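Local coordinates for alternansucrase (Leuconostoc mesenteroides, PDB 6HVG), which belongs to glycoside hydrolase family 70, large enzymes built around a TIM-barrel-type domain and accompanied by repeats of the cell-wall-binding type, at residues D648-N652 with V1033-A1039. Residues are numbered along the deposited sequence; the frame is centred on the assembly and turned at random.
Sequences DANAN and VFHSNAA
A mixed contact, a hydrogen-bonded carboxylate beside a small apolar patch, holds one turn of helix, 648-652, against the loop 1033-1037 and the start of helix 1038-1041, partly buried within the family 70 region. The helical turn is closed by Asn-652 N to Asp-648 O (2.8 Å), which brings Asp-648, Ala-651 and Asn-652 to the loop; the nearest CA atoms are those of Ala-651 and Val-1033, 6.0 Å apart. Asp-648 (chi1 m) spreads its carboxylate over two donors: His-1035 ND1 gives a hydrogen bond to OD1 (3.1 Å), and Asn-1037 ND2 one to OD2 (3.0 Å). His-1035 suits this place because its NE2 also bonds Asp-1030, so the imidazole links two carboxylates. A buried methyl lets the loop come close: Ala-651 CB lies 3.8 Å from Val-1033 CG1 and 4.2 Å from Phe-1034 CE1. Asn-652 OD1 approaches the edge of the Phe-1034 ring (CD1, 3.6 Å) and accepts from a water at 2.8 Å; that water accepts from His-1035 N (2.9 Å) and donates weakly to Asp-648 OD1 (3.4 Å). Extended Asn-1037 (phi/psi -159/-177, chi1 p) has a second task, its OD1 capping Leu-1040 N. The whole combines a His-carboxylate hydrogen bond with an asparagine N-cap, in the segments leading to strands 657-658 and 1045-1047 of the (β/α)8 barrel.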
loop_
_atom_site.group_PDB
_atom_site.type_symbol
_atom_site.label_atom_id
_atom_site.label_comp_id
_atom_site.label_asym_id
_atom_site.label_seq_id
_atom_site.Cartn_x
_atom_site.Cartn_y
_atom_site.Cartn_z
ATOM N N ASP A 648 -35.052 17.725 11.649
ATOM C CA ASP A 648 -34.458 17.343 10.376
ATOM C C ASP A 648 -33.946 18.545 9.573
ATOM O O ASP A 648 -32.971 18.421 8.830
ATOM C CB ASP A 648 -35.467 16.554 9.527
ATOM C CG ASP A 648 -35.682 15.144 10.032
ATOM O OD1 ASP A 648 -34.895 14.687 10.909
ATOM O OD2 ASP A 648 -36.625 14.490 9.530
ATOM N N ALA A 649 -34.602 19.700 9.716
ATOM C CA ALA A 649 -34.183 20.913 9.016
ATOM C C ALA A 649 -32.825 21.421 9.522
ATOM O O ALA A 649 -31.991 21.873 8.735
ATOM C CB ALA A 649 -35.235 21.999 9.159
ATOM N N ASN A 650 -32.624 21.363 10.833
ATOM C CA ASN A 650 -31.335 21.728 11.437
ATOM C C ASN A 650 -30.225 20.751 11.039
ATOM O O ASN A 650 -29.137 21.158 10.645
ATOM C CB ASN A 650 -31.431 21.751 12.972
ATOM C CG ASN A 650 -32.234 22.918 13.501
ATOM O OD1 ASN A 650 -32.845 23.676 12.741
ATOM N ND2 ASN A 650 -32.231 23.072 14.812
ATOM N N ALA A 651 -30.522 19.460 11.180
ATOM C CA ALA A 651 -29.619 18.383 10.803
ATOM C C ALA A 651 -29.231 18.495 9.338
ATOM O O ALA A 651 -28.051 18.499 9.019
ATOM C CB ALA A 651 -30.265 17.026 11.078
ATOM N N ASN A 652 -30.222 18.618 8.460
ATOM C CA ASN A 652 -29.983 18.623 7.021
ATOM C C ASN A 652 -29.417 19.920 6.477
ATOM O O ASN A 652 -28.960 19.940 5.345
ATOM C CB ASN A 652 -31.236 18.227 6.264
ATOM C CG ASN A 652 -31.716 16.818 6.620
ATOM O OD1 ASN A 652 -31.221 16.177 7.559
ATOM N ND2 ASN A 652 -32.680 16.313 5.842
ATOM N N VAL A 1033 -29.443 12.342 15.072
ATOM C CA VAL A 1033 -29.342 13.528 14.252
ATOM C C VAL A 1033 -30.006 13.279 12.893
ATOM O O VAL A 1033 -31.073 13.819 12.625
ATOM C CB VAL A 1033 -27.869 13.960 14.078
ATOM C CG1 VAL A 1033 -27.721 15.077 13.048
ATOM C CG2 VAL A 1033 -27.306 14.410 15.402
ATOM N N PHE A 1034 -29.364 12.494 12.035
ATOM C CA PHE A 1034 -29.922 12.228 10.726
ATOM C C PHE A 1034 -30.990 11.139 10.782
ATOM O O PHE A 1034 -30.951 10.252 11.637
ATOM C CB PHE A 1034 -28.818 11.888 9.725
ATOM C CG PHE A 1034 -27.973 13.064 9.368
ATOM C CD1 PHE A 1034 -28.497 14.097 8.609
ATOM C CD2 PHE A 1034 -26.663 13.161 9.814
ATOM C CE1 PHE A 1034 -27.710 15.199 8.292
ATOM C CE2 PHE A 1034 -25.876 14.250 9.515
ATOM C CZ PHE A 1034 -26.384 15.267 8.746
ATOM N N HIS A 1035 -31.956 11.244 9.871
ATOM C CA HIS A 1035 -33.012 10.247 9.743
ATOM C C HIS A 1035 -33.242 9.967 8.277
ATOM O O HIS A 1035 -33.414 10.906 7.508
ATOM C CB HIS A 1035 -34.308 10.716 10.409
ATOM C CG HIS A 1035 -34.187 10.925 11.882
ATOM N ND1 HIS A 1035 -33.928 12.161 12.429
ATOM C CD2 HIS A 1035 -34.236 10.055 12.914
ATOM C CE1 HIS A 1035 -33.831 12.046 13.739
ATOM N NE2 HIS A 1035 -33.997 10.775 14.055
ATOM N N SER A 1036 -33.245 8.687 7.894
ATOM C CA SER A 1036 -33.457 8.326 6.507
ATOM C C SER A 1036 -34.938 8.474 6.238
ATOM O O SER A 1036 -35.755 7.741 6.801
ATOM C CB SER A 1036 -32.997 6.893 6.209
ATOM O OG SER A 1036 -32.923 6.672 4.800
ATOM N N ASN A 1037 -35.278 9.443 5.398
ATOM C CA ASN A 1037 -36.647 9.688 5.008
ATOM C C ASN A 1037 -36.673 10.459 3.702
ATOM O O ASN A 1037 -35.629 10.716 3.127
ATOM C CB ASN A 1037 -37.397 10.418 6.122
ATOM C CG ASN A 1037 -36.732 11.713 6.546
ATOM O OD1 ASN A 1037 -36.249 12.485 5.719
ATOM N ND2 ASN A 1037 -36.759 11.981 7.831
ATOM N N ALA A 1038 -37.863 10.825 3.236
ATOM C CA ALA A 1038 -38.008 11.493 1.941
ATOM C C ALA A 1038 -37.273 12.810 1.879
ATOM O O ALA A 1038 -36.754 13.177 0.823
ATOM C CB ALA A 1038 -39.471 11.697 1.620
ATOM N N ALA A 1039 -37.188 13.508 3.012
ATOM C CA ALA A 1039 -36.463 14.784 3.058
ATOM C C ALA A 1039 -34.971 14.592 2.883
ATOM O O ALA A 1039 -34.360 15.246 2.062
ATOM C CB ALA A 1039 -36.762 15.533 4.350
HETATM O O HOH W 1 -32.228 13.914 8.912
#